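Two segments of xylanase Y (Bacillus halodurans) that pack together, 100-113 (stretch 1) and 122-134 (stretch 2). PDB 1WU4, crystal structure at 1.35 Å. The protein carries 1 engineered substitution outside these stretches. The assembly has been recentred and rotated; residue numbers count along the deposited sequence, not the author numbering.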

ATOM      1  N   TYR A 100     -11.428  12.575  -9.137  1.00 10.49           N
ATOM      2  CA  TYR A 100     -12.632  12.573  -8.311  1.00 10.21           C
ATOM      3  C   TYR A 100     -13.882  12.583  -9.184  1.00 11.01           C
ATOM      4  O   TYR A 100     -14.006  13.397 -10.101  1.00 13.32           O
ATOM      5  N   MET A 101     -14.811  11.680  -8.890  1.00  9.76           N
ATOM      6  CA  MET A 101     -16.040  11.575  -9.665  1.00 10.15           C
ATOM      7  C   MET A 101     -17.247  12.228  -9.008  1.00 10.59           C
ATOM      8  O   MET A 101     -17.585  11.934  -7.865  1.00 12.76           O
ATOM      9  N   THR A 102     -17.903  13.112  -9.752  1.00 12.10           N
ATOM     10  CA  THR A 102     -19.086  13.797  -9.255  1.00 11.53           C
ATOM     11  C   THR A 102     -20.351  13.181  -9.841  1.00 11.55           C
ATOM     12  O   THR A 102     -21.454  13.475  -9.386  1.00 15.95           O
ATOM     13  N   GLU A 103     -20.187  12.322 -10.844  1.00 11.99           N
ATOM     14  CA  GLU A 103     -21.330  11.698 -11.505  1.00 12.29           C
ATOM     15  C   GLU A 103     -21.197  10.184 -11.606  1.00 12.16           C
ATOM     16  O   GLU A 103     -20.106   9.631 -11.461  1.00 12.62           O
ATOM     17  N   GLY A 104     -22.316   9.518 -11.863  1.00 13.69           N
ATOM     18  CA  GLY A 104     -22.296   8.074 -11.998  1.00 13.74           C
ATOM     19  C   GLY A 104     -22.490   7.336 -10.691  1.00 11.56           C
ATOM     20  O   GLY A 104     -22.549   7.943  -9.619  1.00 12.27           O
ATOM     21  N   VAL A 105     -22.571   6.014 -10.783  1.00 10.47           N
ATOM     22  CA  VAL A 105     -22.786   5.175  -9.613  1.00 10.46           C
ATOM     23  C   VAL A 105     -21.638   5.247  -8.607  1.00 13.06           C
ATOM     24  O   VAL A 105     -21.825   4.952  -7.428  1.00 12.88           O
ATOM     25  N   HIS A 106     -20.456   5.652  -9.066  1.00 10.05           N
ATOM     26  CA  HIS A 106     -19.302   5.751  -8.180  1.00 11.13           C
ATOM     27  C   HIS A 106     -18.954   7.187  -7.794  1.00  8.87           C
ATOM     28  O   HIS A 106     -17.818   7.487  -7.424  1.00  9.87           O
ATOM     29  N   ALA A 107     -19.941   8.075  -7.873  1.00 10.47           N
ATOM     30  CA  ALA A 107     -19.729   9.465  -7.488  1.00 11.34           C
ATOM     31  C   ALA A 107     -19.256   9.440  -6.035  1.00 11.12           C
ATOM     32  O   ALA A 107     -19.814   8.717  -5.209  1.00 12.07           O
ATOM     33  N   GLY A 108     -18.221  10.213  -5.727  1.00 10.94           N
ATOM     34  CA  GLY A 108     -17.699  10.230  -4.371  1.00 10.89           C
ATOM     35  C   GLY A 108     -16.402   9.448  -4.265  1.00 11.52           C
ATOM     36  O   GLY A 108     -15.682   9.550  -3.270  1.00 10.90           O
ATOM     37  N   TYR A 109     -16.112   8.653  -5.292  1.00  9.31           N
ATOM     38  CA  TYR A 109     -14.887   7.864  -5.345  1.00  9.90           C
ATOM     39  C   TYR A 109     -13.986   8.441  -6.434  1.00  8.72           C
ATOM     40  O   TYR A 109     -14.363   9.394  -7.122  1.00  9.72           O
ATOM     41  N   PHE A 110     -12.803   7.858  -6.600  1.00  9.40           N
ATOM     42  CA  PHE A 110     -11.840   8.337  -7.589  1.00  8.81           C
ATOM     43  C   PHE A 110     -11.637   7.352  -8.738  1.00  9.25           C
ATOM     44  O   PHE A 110     -11.394   6.167  -8.514  1.00  9.86           O
ATOM     45  N   ALA A 111     -11.742   7.846  -9.972  1.00  9.95           N
ATOM     46  CA  ALA A 111     -11.551   7.004 -11.152  1.00 10.33           C
ATOM     47  C   ALA A 111     -10.174   6.365 -11.011  1.00  9.76           C
ATOM     48  O   ALA A 111      -9.177   7.065 -10.842  1.00 10.46           O
ATOM     49  N   TRP A 112     -10.110   5.039 -11.098  1.00 11.47           N
ATOM     50  CA  TRP A 112      -8.846   4.342 -10.884  1.00  9.65           C
ATOM     51  C   TRP A 112      -7.723   4.593 -11.879  1.00 10.99           C
ATOM     52  O   TRP A 112      -6.545   4.542 -11.509  1.00 10.17           O
ATOM     53  N   SER A 113      -8.081   4.867 -13.129  1.00 12.03           N
ATOM     54  CA  SER A 113      -7.089   5.102 -14.171  1.00  9.47           C
ATOM     55  C   SER A 113      -7.437   6.289 -15.055  1.00 11.17           C
ATOM     56  O   SER A 113      -8.550   6.383 -15.569  1.00 12.81           O
ATOM     57  N   SER A 122     -11.832   5.181 -16.991  1.00 12.51           N
ATOM     58  CA  SER A 122     -12.881   4.383 -16.373  1.00 12.85           C
ATOM     59  C   SER A 122     -13.556   5.212 -15.288  1.00 10.97           C
ATOM     60  O   SER A 122     -12.990   6.194 -14.818  1.00 12.72           O
ATOM     61  N   TRP A 123     -14.771   4.829 -14.911  1.00 12.63           N
ATOM     62  CA  TRP A 123     -15.479   5.520 -13.842  1.00 10.16           C
ATOM     63  C   TRP A 123     -15.572   4.584 -12.642  1.00 11.18           C
ATOM     64  O   TRP A 123     -16.373   4.785 -11.735  1.00 12.15           O
ATOM     65  N   GLY A 124     -14.738   3.552 -12.657  1.00 11.79           N
ATOM     66  CA  GLY A 124     -14.705   2.608 -11.554  1.00 11.09           C
ATOM     67  C   GLY A 124     -13.498   2.918 -10.684  1.00 10.82           C
ATOM     68  O   GLY A 124     -12.443   3.283 -11.201  1.00 11.84           O
ATOM     69  N   PRO A 125     -13.622   2.789  -9.356  1.00  9.91           N
ATOM     70  CA  PRO A 125     -12.524   3.063  -8.423  1.00  9.39           C
ATOM     71  C   PRO A 125     -11.751   1.817  -7.996  1.00  9.87           C
ATOM     72  O   PRO A 125     -12.150   0.692  -8.289  1.00 12.95           O
ATOM     73  N   ALA A 126     -10.640   2.040  -7.304  1.00 11.02           N
ATOM     74  CA  ALA A 126      -9.803   0.962  -6.785  1.00 11.43           C
ATOM     75  C   ALA A 126      -9.662   1.252  -5.291  1.00 11.15           C
ATOM     76  O   ALA A 126      -8.930   2.157  -4.896  1.00 11.88           O
ATOM     77  N   PRO A 127     -10.366   0.487  -4.440  1.00 10.12           N
ATOM     78  CA  PRO A 127     -10.338   0.662  -2.984  1.00  8.94           C
ATOM     79  C   PRO A 127      -8.982   0.859  -2.308  1.00  7.62           C
ATOM     80  O   PRO A 127      -8.892   1.585  -1.318  1.00  8.86           O
ATOM     81  N   ASP A 128      -7.931   0.221  -2.815  1.00  8.73           N
ATOM     82  CA  ASP A 128      -6.629   0.404  -2.182  1.00  9.94           C
ATOM     83  C   ASP A 128      -6.126   1.835  -2.358  1.00  9.51           C
ATOM     84  O   ASP A 128      -5.311   2.319  -1.572  1.00 10.19           O
ATOM     85  N   GLY A 129      -6.629   2.519  -3.382  1.00  8.65           N
ATOM     86  CA  GLY A 129      -6.252   3.906  -3.586  1.00  9.00           C
ATOM     87  C   GLY A 129      -6.945   4.754  -2.530  1.00  7.66           C
ATOM     88  O   GLY A 129      -6.312   5.538  -1.825  1.00  8.56           O
ATOM     89  N   GLU A 130      -8.257   4.584  -2.405  1.00  8.33           N
ATOM     90  CA  GLU A 130      -9.022   5.344  -1.421  1.00  8.23           C
ATOM     91  C   GLU A 130      -8.462   5.242  -0.002  1.00  7.76           C
ATOM     92  O   GLU A 130      -8.344   6.248   0.693  1.00  7.57           O
ATOM     93  N   GLU A 131      -8.117   4.039   0.446  1.00  8.94           N
ATOM     94  CA  GLU A 131      -7.612   3.917   1.806  1.00  8.94           C
ATOM     95  C   GLU A 131      -6.263   4.602   2.005  1.00  8.92           C
ATOM     96  O   GLU A 131      -6.002   5.147   3.077  1.00  8.68           O
ATOM     97  N   TYR A 132      -5.407   4.595   0.984  1.00  8.25           N
ATOM     98  CA  TYR A 132      -4.126   5.288   1.102  1.00  7.53           C
ATOM     99  C   TYR A 132      -4.372   6.801   1.059  1.00  8.31           C
ATOM    100  O   TYR A 132      -3.719   7.550   1.784  1.00  8.64           O
ATOM    101  N   PHE A 133      -5.310   7.252   0.224  1.00  7.73           N
ATOM    102  CA  PHE A 133      -5.620   8.686   0.166  1.00  9.56           C
ATOM    103  C   PHE A 133      -6.032   9.159   1.559  1.00  7.90           C
ATOM    104  O   PHE A 133      -5.531  10.163   2.065  1.00  8.72           O
ATOM    105  N   ALA A 134      -6.956   8.426   2.172  1.00  8.04           N
ATOM    106  CA  ALA A 134      -7.460   8.787   3.490  1.00  8.57           C
ATOM    107  C   ALA A 134      -6.375   8.894   4.551  1.00  7.52           C
ATOM    108  O   ALA A 134      -6.302   9.899   5.259  1.00  8.15           O
TER

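The contact runs on a few well-satisfied backbone groups, with side chains filling the space between them. W112 N donates to G124 O (2.9 Å, nearly straight), and F110 N donates to E130 OE1 (2.8 Å). E130 reaches in from the helix, chi1 off-well at -93° and chi2 p, so its carboxylate lies beside F110 and Y109. Water 1 completes this polar pocket: it accepts from A126 N (2.8 Å) and lies within donating reach of F110 O (2.8 Å) and E130 OE2 (2.7 Å), linking the N-cap residue to the loop. F110 O also receives a CA-H...O contact from P125 CA at 3.3 Å.

H106, an m rotamer pointing toward stretch 2, gives a weak hydrogen bond from ND1 to W123 O (3.0 Å), while P125 CD sits over its ring face, 3.6 Å from the centroid. M101 (m, t, m) places SD 3.8 Å from W123 CB. Y109, also m, brings CB to 3.7 Å from P125 CB. F110 (m) meets F133 (m) obliquely, F110 CG to F133 CE2 4.0 Å; W112 (p) sets CB 3.8 Å from A126 CB.

S122 (t), its CA-to-CB bond toward stretch 1, accepts at OG from G124 N (3.0 Å), a bond within stretch 2. S122 N and S122 O are buried by the contact with no partner in the model.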

ATOM      1  CB  TYR A 100     -12.656  13.778  -7.374  1.00 10.67           C
ATOM      2  CG  TYR A 100     -13.857  13.780  -6.461  1.00 11.47           C
ATOM      3  CD1 TYR A 100     -13.962  12.865  -5.412  1.00 13.99           C
ATOM      4  CD2 TYR A 100     -14.910  14.669  -6.666  1.00 12.92           C
ATOM      5  CE1 TYR A 100     -15.086  12.836  -4.592  1.00 14.89           C
ATOM      6  CE2 TYR A 100     -16.039  14.648  -5.854  1.00 15.49           C
ATOM      7  CZ  TYR A 100     -16.119  13.730  -4.819  1.00 16.09           C
ATOM      8  OH  TYR A 100     -17.235  13.710  -4.017  1.00 19.57           O
ATOM      9  CB  MET A 101     -16.353  10.106  -9.945  1.00 10.32           C
ATOM     10  CG  MET A 101     -15.301   9.414 -10.793  1.00 12.27           C
ATOM     11  SD  MET A 101     -15.701   7.695 -11.170  1.00 10.75           S
ATOM     12  CE  MET A 101     -15.189   6.883  -9.651  1.00  9.61           C
ATOM     13  CB  THR A 102     -19.073  15.286  -9.634  1.00 15.36           C
ATOM     14  OG1 THR A 102     -18.967  15.411 -11.057  1.00 18.52           O
ATOM     15  CG2 THR A 102     -17.905  15.997  -8.971  1.00 18.31           C
ATOM     16  CB  GLU A 103     -21.484  12.279 -12.912  1.00 17.43           C
ATOM     17  CG  GLU A 103     -21.412  13.795 -12.961  1.00 21.02           C
ATOM     18  CD  GLU A 103     -21.302  14.331 -14.375  1.00 28.55           C
ATOM     19  OE1 GLU A 103     -20.375  13.916 -15.105  1.00 31.39           O
ATOM     20  OE2 GLU A 103     -22.137  15.177 -14.754  1.00 32.51           O
ATOM     21  CB  VAL A 105     -23.024   3.700 -10.035  1.00 12.04           C
ATOM     22  CG1 VAL A 105     -21.712   3.032 -10.401  1.00 14.52           C
ATOM     23  CG2 VAL A 105     -23.737   2.949  -8.920  1.00 14.86           C
ATOM     24  CB  HIS A 106     -18.093   5.051  -8.811  1.00 10.03           C
ATOM     25  CG  HIS A 106     -18.286   3.576  -8.991  1.00 10.23           C
ATOM     26  ND1 HIS A 106     -18.241   2.961 -10.223  1.00 14.12           N
ATOM     27  CD2 HIS A 106     -18.558   2.599  -8.092  1.00 11.57           C
ATOM     28  CE1 HIS A 106     -18.480   1.670 -10.078  1.00 15.24           C
ATOM     29  NE2 HIS A 106     -18.676   1.424  -8.796  1.00 13.82           N
ATOM     30  CB  ALA A 107     -21.035  10.249  -7.608  1.00 12.22           C
ATOM     31  CB  TYR A 109     -15.195   6.395  -5.649  1.00 10.22           C
ATOM     32  CG  TYR A 109     -15.974   5.670  -4.568  1.00  9.85           C
ATOM     33  CD1 TYR A 109     -15.599   5.756  -3.226  1.00  9.45           C
ATOM     34  CD2 TYR A 109     -17.044   4.841  -4.898  1.00  8.64           C
ATOM     35  CE1 TYR A 109     -16.268   5.025  -2.240  1.00  8.99           C
ATOM     36  CE2 TYR A 109     -17.720   4.106  -3.923  1.00  8.97           C
ATOM     37  CZ  TYR A 109     -17.325   4.202  -2.601  1.00  8.84           C
ATOM     38  OH  TYR A 109     -17.972   3.450  -1.646  1.00 10.46           O
ATOM     39  CB  PHE A 110     -10.502   8.605  -6.895  1.00 10.55           C
ATOM     40  CG  PHE A 110     -10.574   9.664  -5.829  1.00 10.86           C
ATOM     41  CD1 PHE A 110     -10.238  10.984  -6.119  1.00 11.82           C
ATOM     42  CD2 PHE A 110     -11.017   9.353  -4.547  1.00 14.02           C
ATOM     43  CE1 PHE A 110     -10.342  11.979  -5.148  1.00 11.80           C
ATOM     44  CE2 PHE A 110     -11.126  10.342  -3.570  1.00 12.21           C
ATOM     45  CZ  PHE A 110     -10.787  11.657  -3.872  1.00 14.23           C
ATOM     46  CB  ALA A 111     -11.625   7.850 -12.418  1.00 10.83           C
ATOM     47  CB  TRP A 112      -9.083   2.828 -10.760  1.00 10.75           C
ATOM     48  CG  TRP A 112      -9.152   2.085 -12.059  1.00 12.97           C
ATOM     49  CD1 TRP A 112     -10.237   1.945 -12.874  1.00 11.23           C
ATOM     50  CD2 TRP A 112      -8.080   1.375 -12.688  1.00 12.01           C
ATOM     51  NE1 TRP A 112      -9.908   1.185 -13.974  1.00 14.44           N
ATOM     52  CE2 TRP A 112      -8.588   0.824 -13.884  1.00 13.82           C
ATOM     53  CE3 TRP A 112      -6.737   1.152 -12.355  1.00 14.62           C
ATOM     54  CZ2 TRP A 112      -7.799   0.059 -14.752  1.00 14.48           C
ATOM     55  CZ3 TRP A 112      -5.951   0.393 -13.219  1.00 17.04           C
ATOM     56  CH2 TRP A 112      -6.487  -0.145 -14.403  1.00 16.92           C
ATOM     57  CB  SER A 113      -6.945   3.851 -15.044  1.00 14.67           C
ATOM     58  OG  SER A 113      -6.121   4.103 -16.170  1.00 13.58           O
ATOM     59  CB  SER A 122     -12.250   3.132 -15.751  1.00 18.17           C
ATOM     60  OG  SER A 122     -13.158   2.428 -14.927  1.00 15.19           O
ATOM     61  CB  TRP A 123     -16.873   5.957 -14.299  1.00 11.21           C
ATOM     62  CG  TRP A 123     -16.885   7.292 -14.998  1.00 14.33           C
ATOM     63  CD1 TRP A 123     -15.852   7.873 -15.680  1.00 14.03           C
ATOM     64  CD2 TRP A 123     -17.999   8.183 -15.124  1.00 11.94           C
ATOM     65  NE1 TRP A 123     -16.256   9.071 -16.224  1.00 15.97           N
ATOM     66  CE2 TRP A 123     -17.570   9.286 -15.898  1.00 12.62           C
ATOM     67  CE3 TRP A 123     -19.322   8.157 -14.660  1.00 13.23           C
ATOM     68  CZ2 TRP A 123     -18.416  10.353 -16.220  1.00 14.31           C
ATOM     69  CZ3 TRP A 123     -20.165   9.217 -14.981  1.00 13.85           C
ATOM     70  CH2 TRP A 123     -19.706  10.300 -15.755  1.00 13.56           C
ATOM     71  CB  PRO A 125     -13.245   3.694  -7.246  1.00  9.93           C
ATOM     72  CG  PRO A 125     -14.488   2.847  -7.174  1.00 11.70           C
ATOM     73  CD  PRO A 125     -14.907   2.707  -8.636  1.00 11.64           C
ATOM     74  CB  ALA A 126      -8.439   0.974  -7.461  1.00 11.72           C
ATOM     75  CB  PRO A 127     -11.069  -0.574  -2.476  1.00 11.00           C
ATOM     76  CG  PRO A 127     -12.097  -0.791  -3.537  1.00 12.49           C
ATOM     77  CD  PRO A 127     -11.302  -0.589  -4.815  1.00 10.92           C
ATOM     78  CB  ASP A 128      -5.609  -0.645  -2.676  1.00  9.36           C
ATOM     79  CG  ASP A 128      -5.338  -0.581  -4.169  1.00 11.07           C
ATOM     80  OD1 ASP A 128      -6.266  -0.305  -4.953  1.00 12.78           O
ATOM     81  OD2 ASP A 128      -4.177  -0.844  -4.558  1.00 12.42           O
ATOM     82  CB  GLU A 130     -10.491   4.898  -1.417  1.00  9.83           C
ATOM     83  CG  GLU A 130     -11.420   5.709  -2.327  1.00 10.55           C
ATOM     84  CD  GLU A 130     -11.230   5.429  -3.808  1.00 11.84           C
ATOM     85  OE1 GLU A 130     -11.951   6.053  -4.618  1.00 13.62           O
ATOM     86  OE2 GLU A 130     -10.375   4.593  -4.166  1.00 11.44           O
ATOM     87  CB  GLU A 131      -7.565   2.448   2.248  1.00  9.09           C
ATOM     88  CG  GLU A 131      -6.699   1.532   1.415  1.00  9.78           C
ATOM     89  CD  GLU A 131      -6.853   0.073   1.812  1.00  8.83           C
ATOM     90  OE1 GLU A 131      -7.346  -0.201   2.927  1.00 10.43           O
ATOM     91  OE2 GLU A 131      -6.472  -0.804   1.010  1.00  9.87           O
ATOM     92  CB  TYR A 132      -3.162   4.874  -0.017  1.00  8.05           C
ATOM     93  CG  TYR A 132      -2.172   3.799   0.389  1.00  7.51           C
ATOM     94  CD1 TYR A 132      -0.906   4.133   0.869  1.00  8.17           C
ATOM     95  CD2 TYR A 132      -2.506   2.446   0.301  1.00  8.91           C
ATOM     96  CE1 TYR A 132       0.007   3.142   1.248  1.00  9.55           C
ATOM     97  CE2 TYR A 132      -1.606   1.454   0.680  1.00  8.06           C
ATOM     98  CZ  TYR A 132      -0.354   1.809   1.150  1.00  8.82           C
ATOM     99  OH  TYR A 132       0.539   0.831   1.526  1.00 10.77           O
ATOM    100  CB  PHE A 133      -6.792   8.987  -0.787  1.00  8.37           C
ATOM    101  CG  PHE A 133      -6.436   8.971  -2.252  1.00  9.44           C
ATOM    102  CD1 PHE A 133      -5.296   9.611  -2.725  1.00  8.84           C
ATOM    103  CD2 PHE A 133      -7.283   8.353  -3.166  1.00  9.86           C
ATOM    104  CE1 PHE A 133      -5.005   9.634  -4.093  1.00  9.28           C
ATOM    105  CE2 PHE A 133      -7.003   8.372  -4.532  1.00  9.23           C
ATOM    106  CZ  PHE A 133      -5.862   9.012  -4.994  1.00  8.47           C
ATOM    107  CB  ALA A 134      -8.532   7.796   3.929  1.00 10.47           C
TER
HETATM  108  O   HOH W   1      -9.727   4.672  -6.804  1.00 10.44           O